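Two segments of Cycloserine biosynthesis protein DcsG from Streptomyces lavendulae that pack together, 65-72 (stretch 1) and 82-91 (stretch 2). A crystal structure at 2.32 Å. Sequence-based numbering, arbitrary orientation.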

ATOM      1  N   GLU A  65      -6.948  -8.761 -13.369  1.00 20.91           N
ATOM      2  CA  GLU A  65      -6.353 -10.089 -13.505  1.00 23.18           C
ATOM      3  C   GLU A  65      -5.904 -10.657 -12.168  1.00 23.33           C
ATOM      4  O   GLU A  65      -6.131 -11.834 -11.884  1.00 23.70           O
ATOM      5  CB  GLU A  65      -5.145 -10.063 -14.451  1.00 24.57           C
ATOM      6  CG  GLU A  65      -5.475  -9.930 -15.930  1.00 29.06           C
ATOM      7  CD  GLU A  65      -5.963  -8.545 -16.317  1.00 31.55           C
ATOM      8  OE1 GLU A  65      -6.179  -8.312 -17.526  1.00 35.09           O
ATOM      9  OE2 GLU A  65      -6.129  -7.688 -15.426  1.00 33.01           O
ATOM     10  N   PHE A  66      -5.264  -9.820 -11.354  1.00 22.06           N
ATOM     11  CA  PHE A  66      -4.770 -10.255 -10.053  1.00 21.78           C
ATOM     12  C   PHE A  66      -5.921 -10.529  -9.091  1.00 21.80           C
ATOM     13  O   PHE A  66      -5.887 -11.499  -8.328  1.00 23.08           O
ATOM     14  CB  PHE A  66      -3.837  -9.201  -9.442  1.00 20.01           C
ATOM     15  CG  PHE A  66      -3.284  -9.599  -8.101  1.00 19.55           C
ATOM     16  CD1 PHE A  66      -2.356 -10.629  -7.995  1.00 19.59           C
ATOM     17  CD2 PHE A  66      -3.737  -8.992  -6.938  1.00 19.33           C
ATOM     18  CE1 PHE A  66      -1.895 -11.047  -6.753  1.00 20.19           C
ATOM     19  CE2 PHE A  66      -3.279  -9.406  -5.690  1.00 17.86           C
ATOM     20  CZ  PHE A  66      -2.359 -10.433  -5.597  1.00 18.50           C
ATOM     21  N   LEU A  67      -6.931  -9.666  -9.122  1.00 19.98           N
ATOM     22  CA  LEU A  67      -8.093  -9.832  -8.262  1.00 18.46           C
ATOM     23  C   LEU A  67      -8.783 -11.152  -8.603  1.00 17.85           C
ATOM     24  O   LEU A  67      -9.255 -11.859  -7.712  1.00 18.45           O
ATOM     25  CB  LEU A  67      -9.065  -8.662  -8.446  1.00 17.97           C
ATOM     26  CG  LEU A  67      -8.825  -7.408  -7.601  1.00 21.08           C
ATOM     27  CD1 LEU A  67      -7.402  -6.947  -7.771  1.00 24.61           C
ATOM     28  CD2 LEU A  67      -9.790  -6.290  -8.007  1.00 20.11           C
ATOM     29  N   ALA A  68      -8.830 -11.488  -9.890  1.00 15.89           N
ATOM     30  CA  ALA A  68      -9.456 -12.730 -10.338  1.00 13.86           C
ATOM     31  C   ALA A  68      -8.641 -13.917  -9.831  1.00 13.56           C
ATOM     32  O   ALA A  68      -9.189 -14.945  -9.426  1.00 10.69           O
ATOM     33  CB  ALA A  68      -9.539 -12.757 -11.867  1.00 11.68           C
ATOM     34  N   PHE A  69      -7.323 -13.757  -9.858  1.00 13.70           N
ATOM     35  CA  PHE A  69      -6.415 -14.795  -9.397  1.00 14.40           C
ATOM     36  C   PHE A  69      -6.684 -15.062  -7.924  1.00 13.92           C
ATOM     37  O   PHE A  69      -6.882 -16.198  -7.518  1.00 14.46           O
ATOM     38  CB  PHE A  69      -4.964 -14.346  -9.588  1.00 14.80           C
ATOM     39  CG  PHE A  69      -3.976 -15.122  -8.764  1.00 12.31           C
ATOM     40  CD1 PHE A  69      -3.584 -16.397  -9.141  1.00 12.80           C
ATOM     41  CD2 PHE A  69      -3.447 -14.575  -7.597  1.00 10.42           C
ATOM     42  CE1 PHE A  69      -2.669 -17.125  -8.362  1.00 12.57           C
ATOM     43  CE2 PHE A  69      -2.534 -15.291  -6.811  1.00  9.45           C
ATOM     44  CZ  PHE A  69      -2.146 -16.566  -7.197  1.00  9.68           C
ATOM     45  N   CYS A  70      -6.694 -14.001  -7.128  1.00 14.83           N
ATOM     46  CA  CYS A  70      -6.948 -14.127  -5.700  1.00 15.08           C
ATOM     47  C   CYS A  70      -8.278 -14.830  -5.451  1.00 15.40           C
ATOM     48  O   CYS A  70      -8.362 -15.743  -4.629  1.00 14.89           O
ATOM     49  CB  CYS A  70      -6.959 -12.745  -5.043  1.00 14.33           C
ATOM     50  SG  CYS A  70      -5.384 -11.878  -5.131  1.00 15.81           S
ATOM     51  N   GLU A  71      -9.315 -14.389  -6.159  1.00 16.21           N
ATOM     52  CA  GLU A  71     -10.643 -14.972  -6.041  1.00 16.40           C
ATOM     53  C   GLU A  71     -10.614 -16.483  -6.292  1.00 16.91           C
ATOM     54  O   GLU A  71     -11.161 -17.254  -5.506  1.00 18.28           O
ATOM     55  CB  GLU A  71     -11.592 -14.293  -7.030  1.00 19.21           C
ATOM     56  CG  GLU A  71     -13.022 -14.816  -7.024  1.00 22.26           C
ATOM     57  CD  GLU A  71     -13.683 -14.722  -5.657  1.00 25.92           C
ATOM     58  OE1 GLU A  71     -13.466 -13.714  -4.946  1.00 26.57           O
ATOM     59  OE2 GLU A  71     -14.431 -15.656  -5.300  1.00 29.09           O
ATOM     60  N   ARG A  72      -9.976 -16.905  -7.379  1.00 16.37           N
ATOM     61  CA  ARG A  72      -9.897 -18.330  -7.705  1.00 15.56           C
ATOM     62  C   ARG A  72      -9.099 -19.126  -6.674  1.00 16.88           C
ATOM     63  O   ARG A  72      -9.399 -20.288  -6.412  1.00 18.03           O
ATOM     64  CB  ARG A  72      -9.240 -18.548  -9.068  1.00 14.62           C
ATOM     65  CG  ARG A  72     -10.033 -18.076 -10.271  1.00 13.43           C
ATOM     66  CD  ARG A  72      -9.452 -18.713 -11.547  1.00 12.69           C
ATOM     67  NE  ARG A  72      -8.065 -18.321 -11.762  1.00 12.88           N
ATOM     68  CZ  ARG A  72      -7.691 -17.148 -12.265  1.00 14.87           C
ATOM     69  NH1 ARG A  72      -8.607 -16.253 -12.614  1.00 13.85           N
ATOM     70  NH2 ARG A  72      -6.402 -16.861 -12.395  1.00 13.67           N
ATOM     71  N   PRO A  82      -8.105 -12.545   3.674  1.00 21.14           N
ATOM     72  CA  PRO A  82      -9.326 -12.933   2.955  1.00 20.78           C
ATOM     73  C   PRO A  82      -9.743 -11.905   1.914  1.00 20.39           C
ATOM     74  O   PRO A  82      -9.395 -10.732   2.022  1.00 18.05           O
ATOM     75  CB  PRO A  82     -10.352 -13.095   4.076  1.00 20.93           C
ATOM     76  CG  PRO A  82      -9.857 -12.143   5.126  1.00 22.21           C
ATOM     77  CD  PRO A  82      -8.378 -12.391   5.114  1.00 20.30           C
HETATM   78  N   MSE A  83     -10.503 -12.355   0.918  1.00 21.01           N
HETATM   79  CA  MSE A  83     -10.941 -11.494  -0.177  1.00 22.57           C
HETATM   80  C   MSE A  83     -11.464 -10.111   0.186  1.00 21.67           C
HETATM   81  O   MSE A  83     -11.042  -9.120  -0.411  1.00 22.84           O
HETATM   82  CB  MSE A  83     -11.953 -12.238  -1.047  1.00 25.22           C
HETATM   83  CG  MSE A  83     -11.319 -13.378  -1.818  1.00 30.51           C
HETATM   84 SE   MSE A  83      -9.977 -12.756  -3.083  1.00 36.60          SE
HETATM   85  CE  MSE A  83      -8.479 -12.523  -1.911  1.00 38.28           C
ATOM     86  N   PRO A  84     -12.386 -10.014   1.160  1.00 20.04           N
ATOM     87  CA  PRO A  84     -12.874  -8.671   1.495  1.00 18.81           C
ATOM     88  C   PRO A  84     -11.703  -7.713   1.731  1.00 18.31           C
ATOM     89  O   PRO A  84     -11.689  -6.601   1.204  1.00 17.49           O
ATOM     90  CB  PRO A  84     -13.707  -8.909   2.754  1.00 16.49           C
ATOM     91  CG  PRO A  84     -14.252 -10.277   2.522  1.00 18.21           C
ATOM     92  CD  PRO A  84     -13.037 -11.031   2.003  1.00 18.00           C
ATOM     93  N   LEU A  85     -10.721  -8.166   2.511  1.00 17.07           N
ATOM     94  CA  LEU A  85      -9.530  -7.370   2.817  1.00 16.84           C
ATOM     95  C   LEU A  85      -8.750  -7.068   1.541  1.00 15.12           C
ATOM     96  O   LEU A  85      -8.321  -5.942   1.320  1.00 15.66           O
ATOM     97  CB  LEU A  85      -8.607  -8.128   3.783  1.00 17.30           C
ATOM     98  CG  LEU A  85      -7.672  -7.358   4.730  1.00 18.24           C
ATOM     99  CD1 LEU A  85      -6.481  -8.237   5.042  1.00 14.31           C
ATOM    100  CD2 LEU A  85      -7.209  -6.050   4.126  1.00 16.72           C
ATOM    101  N   VAL A  86      -8.561  -8.079   0.704  1.00 14.32           N
ATOM    102  CA  VAL A  86      -7.823  -7.900  -0.539  1.00 16.27           C
ATOM    103  C   VAL A  86      -8.423  -6.833  -1.454  1.00 17.68           C
ATOM    104  O   VAL A  86      -7.721  -5.912  -1.872  1.00 18.92           O
ATOM    105  CB  VAL A  86      -7.714  -9.235  -1.320  1.00 18.17           C
ATOM    106  CG1 VAL A  86      -7.069  -9.000  -2.697  1.00 15.78           C
ATOM    107  CG2 VAL A  86      -6.890 -10.237  -0.512  1.00 16.18           C
ATOM    108  N   ARG A  87      -9.711  -6.945  -1.766  1.00 17.76           N
ATOM    109  CA  ARG A  87     -10.355  -5.972  -2.648  1.00 20.18           C
ATOM    110  C   ARG A  87     -10.273  -4.560  -2.080  1.00 19.11           C
ATOM    111  O   ARG A  87     -10.058  -3.591  -2.811  1.00 19.67           O
ATOM    112  CB  ARG A  87     -11.836  -6.313  -2.867  1.00 21.89           C
ATOM    113  CG  ARG A  87     -12.113  -7.702  -3.406  1.00 25.46           C
ATOM    114  CD  ARG A  87     -13.586  -7.870  -3.773  1.00 27.17           C
ATOM    115  NE  ARG A  87     -14.019  -9.257  -3.610  1.00 32.94           N
ATOM    116  CZ  ARG A  87     -14.498  -9.771  -2.475  1.00 34.72           C
ATOM    117  NH1 ARG A  87     -14.617  -9.012  -1.391  1.00 35.22           N
ATOM    118  NH2 ARG A  87     -14.839 -11.054  -2.415  1.00 35.99           N
ATOM    119  N   TRP A  88     -10.456  -4.462  -0.769  1.00 18.11           N
ATOM    120  CA  TRP A  88     -10.444  -3.184  -0.067  1.00 17.45           C
ATOM    121  C   TRP A  88      -9.042  -2.566   0.020  1.00 17.94           C
ATOM    122  O   TRP A  88      -8.877  -1.355  -0.157  1.00 16.10           O
ATOM    123  CB  TRP A  88     -11.009  -3.379   1.344  1.00 16.58           C
ATOM    124  CG  TRP A  88     -11.311  -2.106   2.082  1.00 16.43           C
ATOM    125  CD1 TRP A  88     -12.352  -1.256   1.854  1.00 15.21           C
ATOM    126  CD2 TRP A  88     -10.551  -1.529   3.149  1.00 14.43           C
ATOM    127  NE1 TRP A  88     -12.288  -0.188   2.708  1.00 12.76           N
ATOM    128  CE2 TRP A  88     -11.193  -0.327   3.515  1.00 14.30           C
ATOM    129  CE3 TRP A  88      -9.391  -1.909   3.830  1.00 13.78           C
ATOM    130  CZ2 TRP A  88     -10.714   0.503   4.534  1.00 13.66           C
ATOM    131  CZ3 TRP A  88      -8.910  -1.082   4.846  1.00 16.42           C
ATOM    132  CH2 TRP A  88      -9.576   0.113   5.184  1.00 13.90           C
ATOM    133  N   ALA A  89      -8.041  -3.409   0.273  1.00 17.04           N
ATOM    134  CA  ALA A  89      -6.665  -2.957   0.427  1.00 17.92           C
ATOM    135  C   ALA A  89      -5.985  -2.569  -0.868  1.00 18.84           C
ATOM    136  O   ALA A  89      -5.027  -1.807  -0.851  1.00 20.16           O
ATOM    137  CB  ALA A  89      -5.837  -4.032   1.142  1.00 20.45           C
ATOM    138  N   LEU A  90      -6.468  -3.088  -1.990  1.00 20.38           N
ATOM    139  CA  LEU A  90      -5.867  -2.769  -3.284  1.00 21.38           C
ATOM    140  C   LEU A  90      -6.509  -1.590  -3.996  1.00 21.23           C
ATOM    141  O   LEU A  90      -6.387  -1.456  -5.214  1.00 22.35           O
ATOM    142  CB  LEU A  90      -5.898  -3.989  -4.205  1.00 21.16           C
ATOM    143  CG  LEU A  90      -4.778  -5.003  -3.983  1.00 21.65           C
ATOM    144  CD1 LEU A  90      -4.826  -5.489  -2.565  1.00 21.69           C
ATOM    145  CD2 LEU A  90      -4.919  -6.162  -4.958  1.00 20.68           C
ATOM    146  N   ASP A  91      -7.191  -0.735  -3.242  1.00 22.07           N
ATOM    147  CA  ASP A  91      -7.842   0.444  -3.813  1.00 23.57           C
ATOM    148  C   ASP A  91      -7.782   1.582  -2.804  1.00 21.20           C
ATOM    149  O   ASP A  91      -8.428   1.530  -1.760  1.00 23.06           O
ATOM    150  CB  ASP A  91      -9.294   0.126  -4.177  1.00 25.50           C
ATOM    151  CG  ASP A  91     -10.012   1.304  -4.822  1.00 29.08           C
ATOM    152  OD1 ASP A  91     -11.039   1.067  -5.497  1.00 34.60           O
ATOM    153  OD2 ASP A  91      -9.572   2.462  -4.650  1.00 27.91           O
TER
HETATM  154  O   HOH W   1     -13.422 -10.484  -5.807  1.00 24.44           O

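The selenium of Met-83 lies against the backbone of the opposing helix, with Met-83 SE 3.5 Å from Glu-71 N. Glu-71 N already donates to Leu-67 O within its own helix, at 3.0 Å. Met-83 is a selenomethionine and has the largest area covered across this contact. Its CA-to-CB bond points toward stretch 1, and chi1 and chi2 are both m. The side chain ends with Met-83 CE 3.5 Å from Cys-70 CB. A long, flexible, unbranched side chain suits this place, because it can bend to follow the helix surface.

The two helices run nearly antiparallel, at 172°, with axes 10.7 Å apart at closest approach. No direct hydrogen bond links them. Side chains fill the space between.

Cys-70 also points toward stretch 2. It is small and buried, and Cys-70 SG sits 4.1 Å from Val-86 CG1. Val-86 is compact and offers a methyl group here.

Leu-90 is the first residue to leave helical geometry after the second helix. Leu-90 CD2 lies 3.7 Å from Phe-66 CD2 and 3.8 Å from Leu-67 CD1. The methyl meets the Phe-66 ring at its edge. The CA-to-CB bonds of Phe-66 and Leu-67 point sideways to stretch 2, but the side-chain ends come nearer.

A charged pair lies at the more exposed margin. Glu-71 OE1 and Arg-87 NH2 form a long salt bridge at 3.9 Å, with the carboxylate oxygen at the guanidinium edge. Water 1 adds a bridge: the water 1 oxygen accepts from Arg-87 NE at 2.6 Å and donates a weak hydrogen bond to Glu-71 OE1 at 3.3 Å. Long side chains suit both sites, since each CA-to-CB bond points sideways and the side chain reaches across with its end.

The contact is modest, burying 319 Å² in total.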